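Local coordinates for protein N5-carboxyaminoimidazole ribonucleotide synthetase (Bacillus anthracis, PDB 3QFF) that probably catalyses the ATP- and bicarbonate-dependent carboxylation of aminoimidazole ribonucleotide to its N5-carboxy form in purine biosynthesis, and binds ADP, at residues Y63-L66 and K67-Q70; Q134-E137 and Q138-E141; C290-Q294 and F295-I299. All coordinates share one frame; numbering follows the deposited sequence.

Contact 1: Y63-L66 and K67-Q70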
loop_
_atom_site.group_PDB
_atom_site.type_symbol
_atom_site.label_atom_id
_atom_site.label_comp_id
_atom_site.label_asym_id
_atom_site.label_seq_id
_atom_site.Cartn_x
_atom_site.Cartn_y
_atom_site.Cartn_z
ATOM N N TYR A 63 -19.552 16.030 -14.043
ATOM C CA TYR A 63 -19.068 16.769 -12.877
ATOM C C TYR A 63 -19.896 18.030 -12.556
ATOM O O TYR A 63 -19.777 18.584 -11.453
ATOM C CB TYR A 63 -17.593 17.150 -13.041
ATOM C CG TYR A 63 -16.622 15.985 -13.135
ATOM C CD1 TYR A 63 -15.764 15.860 -14.235
ATOM C CD2 TYR A 63 -16.538 15.028 -12.111
ATOM C CE1 TYR A 63 -14.850 14.808 -14.321
ATOM C CE2 TYR A 63 -15.640 13.965 -12.192
ATOM C CZ TYR A 63 -14.795 13.863 -13.295
ATOM O OH TYR A 63 -13.900 12.820 -13.385
ATOM N N ASP A 64 -20.708 18.486 -13.511
ATOM C CA ASP A 64 -21.561 19.672 -13.307
ATOM C C ASP A 64 -23.018 19.307 -13.011
ATOM O O ASP A 64 -23.878 20.187 -12.909
ATOM C CB ASP A 64 -21.480 20.632 -14.510
ATOM C CG ASP A 64 -21.903 19.973 -15.816
ATOM O OD1 ASP A 64 -21.713 20.594 -16.879
ATOM O OD2 ASP A 64 -22.422 18.832 -15.789
ATOM N N ASP A 65 -23.282 18.008 -12.869
ATOM C CA ASP A 65 -24.616 17.487 -12.593
ATOM C C ASP A 65 -24.871 17.565 -11.085
ATOM O O ASP A 65 -24.486 16.657 -10.332
ATOM C CB ASP A 65 -24.710 16.047 -13.128
ATOM C CG ASP A 65 -26.073 15.400 -12.909
ATOM O OD1 ASP A 65 -26.268 14.276 -13.424
ATOM O OD2 ASP A 65 -26.938 15.982 -12.221
ATOM N N LEU A 66 -25.504 18.655 -10.647
ATOM C CA LEU A 66 -25.649 18.931 -9.213
ATOM C C LEU A 66 -26.417 17.837 -8.462
ATOM O O LEU A 66 -26.051 17.507 -7.349
ATOM C CB LEU A 66 -26.237 20.330 -8.934
ATOM C CG LEU A 66 -26.636 20.679 -7.483
ATOM C CD1 LEU A 66 -25.446 20.683 -6.513
ATOM C CD2 LEU A 66 -27.376 22.006 -7.414
ATOM N N LYS A 67 -27.446 17.266 -9.088
ATOM C CA LYS A 67 -28.197 16.145 -8.506
ATOM C C LYS A 67 -27.303 14.937 -8.201
ATOM O O LYS A 67 -27.441 14.304 -7.155
ATOM C CB LYS A 67 -29.355 15.708 -9.418
ATOM C CG LYS A 67 -30.324 16.829 -9.826
ATOM C CD LYS A 67 -31.472 17.019 -8.852
ATOM C CE LYS A 67 -32.726 17.508 -9.594
ATOM N NZ LYS A 67 -33.672 18.207 -8.685
ATOM N N ALA A 68 -26.406 14.608 -9.121
ATOM C CA ALA A 68 -25.480 13.486 -8.913
ATOM C C ALA A 68 -24.466 13.808 -7.810
ATOM O O ALA A 68 -24.207 12.973 -6.954
ATOM C CB ALA A 68 -24.775 13.126 -10.212
ATOM N N ILE A 69 -23.904 15.016 -7.840
ATOM C CA ILE A 69 -23.020 15.516 -6.781
ATOM C C ILE A 69 -23.724 15.391 -5.413
ATOM O O ILE A 69 -23.115 14.973 -4.417
ATOM C CB ILE A 69 -22.594 17.003 -7.050
ATOM C CG1 ILE A 69 -21.553 17.104 -8.183
ATOM C CG2 ILE A 69 -22.064 17.686 -5.779
ATOM C CD1 ILE A 69 -20.224 16.413 -7.882
ATOM N N GLN A 70 -25.010 15.751 -5.392
ATOM C CA GLN A 70 -25.835 15.649 -4.198
ATOM C C GLN A 70 -26.005 14.204 -3.760
ATOM O O GLN A 70 -25.946 13.916 -2.571
ATOM C CB GLN A 70 -27.200 16.320 -4.410
ATOM C CG GLN A 70 -27.131 17.840 -4.265
ATOM C CD GLN A 70 -28.386 18.559 -4.730
ATOM O OE1 GLN A 70 -29.270 17.969 -5.346
ATOM N NE2 GLN A 70 -28.459 19.851 -4.439
#
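Asp65 and Ala68 meet where the loop after strand 57-60 turns into helix 66-74, and three hydrogen bonds carry most of the polar contact. Asp65 is the N-cap. Its CG stands anti to the backbone N (chi1 -179°), which swings the carboxylate forward over the first turn, where OD2 accepts a weak bond from Ala68 N at 3.4 Å. The backbone completes the start of the helix: Ile69 N donates to Asp65 O at 3.0 Å in an almost straight bond, and Gln70 N to Leu66 O at 2.8 Å. A negative carboxylate beside these first amides is probably also favourable for the positive end of the helix dipole.

The remaining contacts are van der Waals. The other carboxylate oxygen, Asp65 OD1, rests on Ala68 CB at 3.7 Å. One turn along, the chains of Leu66 and Gln70 run at a slant to each other, and the amide nitrogen of Gln70 sits against the branch point of Leu66, NE2 to CG 3.6 Å, with both leucine methyls also near it. Ile69 points back at the loop, its CG1 3.7 Å from Asp65 O and near Tyr63 O.

Outside the turn, Leu66, Ile69 and Gln70 touch helix 88-97; Ala68 and Ile69 also pack on Leu43, and Ile69 on Ile20, of the sheet. Tyr63 stacks on the ring of Phe83. The whole is an aspartate N-cap at the strand-to-helix turn of a Rossmann-like preATP-grasp domain, with the inner face of the helix laid against its parallel sheet.

Contact 2: Q134-E137 and Q138-E141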
loop_
_atom_site.group_PDB
_atom_site.type_symbol
_atom_site.label_atom_id
_atom_site.label_comp_id
_atom_site.label_asym_id
_atom_site.label_seq_id
_atom_site.Cartn_x
_atom_site.Cartn_y
_atom_site.Cartn_z
ATOM N N GLN A 134 -5.268 40.670 -20.803
ATOM C CA GLN A 134 -6.675 40.489 -21.152
ATOM C C GLN A 134 -6.980 40.987 -22.577
ATOM O O GLN A 134 -8.033 40.691 -23.131
ATOM C CB GLN A 134 -7.582 41.179 -20.115
ATOM C CG GLN A 134 -7.562 40.511 -18.738
ATOM C CD GLN A 134 -8.555 41.129 -17.740
ATOM O OE1 GLN A 134 -8.656 42.348 -17.622
ATOM N NE2 GLN A 134 -9.276 40.273 -17.008
ATOM N N ASN A 135 -6.066 41.757 -23.149
ATOM C CA ASN A 135 -6.181 42.183 -24.548
ATOM C C ASN A 135 -4.826 42.432 -25.186
ATOM O O ASN A 135 -3.788 42.290 -24.529
ATOM C CB ASN A 135 -7.086 43.414 -24.694
ATOM C CG ASN A 135 -6.623 44.593 -23.872
ATOM O OD1 ASN A 135 -5.428 44.778 -23.619
ATOM N ND2 ASN A 135 -7.576 45.432 -23.474
ATOM N N GLN A 136 -4.849 42.811 -26.464
ATOM C CA GLN A 136 -3.629 43.061 -27.231
ATOM C C GLN A 136 -2.806 44.209 -26.679
ATOM O O GLN A 136 -1.575 44.136 -26.649
ATOM C CB GLN A 136 -3.961 43.299 -28.712
ATOM C CG GLN A 136 -4.657 42.105 -29.368
ATOM C CD GLN A 136 -3.774 40.868 -29.422
ATOM O OE1 GLN A 136 -2.547 40.965 -29.375
ATOM N NE2 GLN A 136 -4.397 39.699 -29.542
ATOM N N GLU A 137 -3.477 45.269 -26.245
ATOM C CA GLU A 137 -2.781 46.413 -25.655
ATOM C C GLU A 137 -1.982 46.007 -24.418
ATOM O O GLU A 137 -0.830 46.420 -24.258
ATOM C CB GLU A 137 -3.758 47.545 -25.333
ATOM C CG GLU A 137 -3.123 48.778 -24.658
ATOM C CD GLU A 137 -1.908 49.348 -25.401
ATOM O OE1 GLU A 137 -1.920 49.386 -26.656
ATOM O OE2 GLU A 137 -0.936 49.773 -24.721
ATOM N N GLN A 138 -2.593 45.187 -23.562
ATOM C CA GLN A 138 -1.937 44.699 -22.356
ATOM C C GLN A 138 -0.770 43.766 -22.671
ATOM O O GLN A 138 0.234 43.789 -21.969
ATOM C CB GLN A 138 -2.941 44.030 -21.408
ATOM C CG GLN A 138 -3.827 45.039 -20.681
ATOM C CD GLN A 138 -4.736 44.419 -19.628
ATOM O OE1 GLN A 138 -4.923 43.196 -19.569
ATOM N NE2 GLN A 138 -5.316 45.276 -18.788
ATOM N N LEU A 139 -0.909 42.959 -23.725
ATOM C CA LEU A 139 0.185 42.100 -24.176
ATOM C C LEU A 139 1.360 42.952 -24.644
ATOM O O LEU A 139 2.504 42.697 -24.255
ATOM C CB LEU A 139 -0.255 41.131 -25.275
ATOM C CG LEU A 139 0.827 40.197 -25.842
ATOM C CD1 LEU A 139 1.581 39.407 -24.746
ATOM C CD2 LEU A 139 0.230 39.242 -26.874
ATOM N N THR A 140 1.069 43.977 -25.447
ATOM C CA THR A 140 2.104 44.890 -25.933
ATOM C C THR A 140 2.859 45.538 -24.778
ATOM O O THR A 140 4.100 45.522 -24.757
ATOM C CB THR A 140 1.531 45.959 -26.893
ATOM O OG1 THR A 140 0.889 45.307 -27.991
ATOM C CG2 THR A 140 2.639 46.847 -27.437
ATOM N N GLU A 141 2.112 46.088 -23.816
ATOM C CA GLU A 141 2.705 46.710 -22.630
ATOM C C GLU A 141 3.525 45.711 -21.793
ATOM O O GLU A 141 4.606 46.060 -21.288
ATOM C CB GLU A 141 1.635 47.394 -21.759
ATOM C CG GLU A 141 1.168 48.761 -22.284
ATOM C CD GLU A 141 0.128 49.460 -21.388
ATOM O OE1 GLU A 141 -0.635 50.314 -21.903
ATOM O OE2 GLU A 141 0.069 49.164 -20.173
#
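Gln138 reaches back from the first turn of helix 136-146 to Gln134, and its OE1 accepts from Gln134 N at 2.8 Å, with the donor tilted 17° from the carbonyl plane. CG of Gln138 is anti to the carbonyl carbon (chi1 -75°) and the chain runs extended beyond it, which carries the amide back to the residue before the cap. Asn135, the N-cap, binds the backbone of the same residue: its OD1 accepts from Gln138 N at 2.9 Å, nearly along its own C=O direction. Gln138 is thus held at both ends.

Farther along, Asn135 O accepts from Leu139 N at 3.1 Å, Gln136 O from Thr140 N at 2.9 Å and Glu137 O from Glu141 N at 3.0 Å. Thr140 OG1 lies 3.0 Å from Gln136 O and is also hydrogen-bonded by Arg177 NH1; where its own proton goes is not settled. Arg177 NH2 bonds Gln136 OE1 as well, and Gln134 NE2 is taken by Glu184. Less comfortable are two carboxylates one turn apart: Glu137 OE2 and Glu141 OE1 approach to 2.9 Å with planes 67° apart, a like-charge pair that could raise the affinity of one of them for a proton.

Helix 136-146 follows strand 130-133, an outermost strand of the four-stranded antiparallel sheet in the ATP-grasp region. Leu139 packs on Ala176 and Ala180 of helix 173-182, and Gln136 touches Ala180 and Asn181.

Contact 3: C290-Q294 and F295-I299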
loop_
_atom_site.group_PDB
_atom_site.type_symbol
_atom_site.label_atom_id
_atom_site.label_comp_id
_atom_site.label_asym_id
_atom_site.label_seq_id
_atom_site.Cartn_x
_atom_site.Cartn_y
_atom_site.Cartn_z
ATOM N N CYS A 290 8.598 6.313 1.095
ATOM C CA CYS A 290 8.378 7.049 2.342
ATOM C C CYS A 290 7.609 6.232 3.353
ATOM O O CYS A 290 6.936 5.265 3.018
ATOM C CB CYS A 290 7.637 8.366 2.093
ATOM S SG CYS A 290 8.625 9.601 1.279
ATOM N N GLU A 291 7.683 6.673 4.600
ATOM C CA GLU A 291 6.995 6.021 5.695
ATOM C C GLU A 291 5.452 6.023 5.551
ATOM O O GLU A 291 4.797 5.067 5.968
ATOM C CB GLU A 291 7.457 6.660 7.005
ATOM C CG GLU A 291 7.146 5.828 8.206
ATOM C CD GLU A 291 7.831 6.338 9.448
ATOM O OE1 GLU A 291 7.186 6.283 10.520
ATOM O OE2 GLU A 291 8.994 6.805 9.344
ATOM N N THR A 292 4.890 7.081 4.955
ATOM C CA THR A 292 3.464 7.160 4.587
ATOM C C THR A 292 3.372 7.684 3.160
ATOM O O THR A 292 4.117 8.577 2.796
ATOM C CB THR A 292 2.685 8.189 5.473
ATOM O OG1 THR A 292 3.036 8.027 6.849
ATOM C CG2 THR A 292 1.160 8.002 5.325
ATOM N N SER A 293 2.450 7.175 2.352
ATOM C CA SER A 293 2.280 7.758 1.023
ATOM C C SER A 293 1.486 9.062 1.071
ATOM O O SER A 293 0.731 9.307 2.017
ATOM C CB SER A 293 1.601 6.773 0.079
ATOM O OG SER A 293 0.203 6.804 0.254
ATOM N N GLN A 294 1.632 9.901 0.046
ATOM C CA GLN A 294 0.787 11.094 -0.053
ATOM C C GLN A 294 -0.704 10.757 0.030
ATOM O O GLN A 294 -1.514 11.572 0.508
ATOM C CB GLN A 294 1.105 11.882 -1.328
ATOM C CG GLN A 294 0.738 11.175 -2.631
ATOM C CD GLN A 294 0.965 12.041 -3.866
ATOM O OE1 GLN A 294 0.987 13.273 -3.789
ATOM N NE2 GLN A 294 1.092 11.394 -5.021
ATOM N N PHE A 295 -1.058 9.550 -0.444
ATOM C CA PHE A 295 -2.439 9.072 -0.424
ATOM C C PHE A 295 -2.936 8.695 0.969
ATOM O O PHE A 295 -4.038 9.117 1.380
ATOM C CB PHE A 295 -2.639 7.920 -1.442
ATOM C CG PHE A 295 -2.304 8.327 -2.852
ATOM C CD1 PHE A 295 -1.094 7.962 -3.444
ATOM C CD2 PHE A 295 -3.185 9.140 -3.557
ATOM C CE1 PHE A 295 -0.790 8.390 -4.742
ATOM C CE2 PHE A 295 -2.898 9.583 -4.841
ATOM C CZ PHE A 295 -1.695 9.205 -5.440
ATOM N N GLY A 296 -2.145 7.895 1.685
ATOM C CA GLY A 296 -2.438 7.616 3.098
ATOM C C GLY A 296 -2.503 8.901 3.916
ATOM O O GLY A 296 -3.339 9.024 4.827
ATOM N N GLN A 297 -1.628 9.858 3.599
ATOM C CA GLN A 297 -1.624 11.165 4.275
ATOM C C GLN A 297 -2.888 11.962 3.998
ATOM O O GLN A 297 -3.472 12.543 4.912
ATOM C CB GLN A 297 -0.388 12.006 3.903
ATOM C CG GLN A 297 0.917 11.491 4.478
ATOM C CD GLN A 297 1.020 11.661 6.003
ATOM O OE1 GLN A 297 0.151 11.211 6.759
ATOM N NE2 GLN A 297 2.096 12.294 6.452
ATOM N N HIS A 298 -3.309 11.990 2.739
ATOM C CA HIS A 298 -4.490 12.754 2.338
ATOM C C HIS A 298 -5.744 12.239 3.055
ATOM O O HIS A 298 -6.559 13.036 3.557
ATOM C CB HIS A 298 -4.683 12.711 0.814
ATOM C CG HIS A 298 -5.848 13.524 0.336
ATOM N ND1 HIS A 298 -5.779 14.887 0.142
ATOM C CD2 HIS A 298 -7.113 13.164 0.016
ATOM C CE1 HIS A 298 -6.951 15.333 -0.276
ATOM N NE2 HIS A 298 -7.784 14.307 -0.345
ATOM N N ILE A 299 -5.891 10.913 3.102
ATOM C CA ILE A 299 -7.019 10.304 3.820
ATOM C C ILE A 299 -7.016 10.694 5.312
ATOM O O ILE A 299 -8.044 11.140 5.847
ATOM C CB ILE A 299 -7.070 8.757 3.646
ATOM C CG1 ILE A 299 -7.323 8.369 2.175
ATOM C CG2 ILE A 299 -8.157 8.146 4.545
ATOM C CD1 ILE A 299 -8.539 9.065 1.511
#
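The ring of Phe295 has Gln294 CG over one face, a CH-pi contact at 3.9 Å from the ring centroid and 19° off the normal, while Ser293 OG lies at its edge, near the ring plane. Gln294 runs alongside the ring, its amide plane turned 63° from that of the phenyl group, and NE2, which donates to His280 O, comes within 3.6 Å of Phe295 CE1. That course follows from CG lying between the backbone N and the carbonyl carbon (chi1 67°), with the chain extended beyond.

Ser293 is the N-cap of helix 294-303. Its OG accepts a nearly straight bond from Gly296 N at 3.0 Å and a weak, bent one from Phe295 N, so a single hydroxyl oxygen serves two amides of the first turn. The main chain continues the pattern, with Gln297 N donating to Ser293 O at 2.9 Å and His298 N to Gln294 O at 2.9 Å. Thr292 adds a nonpolar touch: its CG2 lies 3.6 Å from Gln297 CG, the two chains crossing at about a right angle, while Thr292 OG1 bonds to Glu309 O and Gln297 NE2 to Gly308 O.

This helix start is buried between several elements, and on the loop before it Glu291 forms a salt bridge with Lys314 of the second subunit. Phe295 packs on Met28, Met29 and Ala32 of helix 24-35, His298 bonds to Thr80 and Thr257 of strands 78-81 and 256-264, and Gln297 touches Lys210 and Phe212 of strand 209-220.

In the fold
All three contacts are helix N-termini, yet the capping group and the surroundings differ. Contact 3 is buried, its centre about 14 Å from the centre of the chain, and joins ATP-grasp and preATP-grasp elements beside the second subunit; its cap is a small hydroxyl next to an aromatic ring. Contact 1, partly buried, belongs to the preATP-grasp region and uses a carboxylate, with nonpolar side chains turned to the sheet. Contact 2, at the surface of the ATP-grasp region, across the centre from contact 3, is capped by an amide and carries two close carboxylates. Contacts 1 and 3 both reach the parallel sheet, contact 1 at strands 39-44 and 16-20, contact 3 through His298 at strand 78-81.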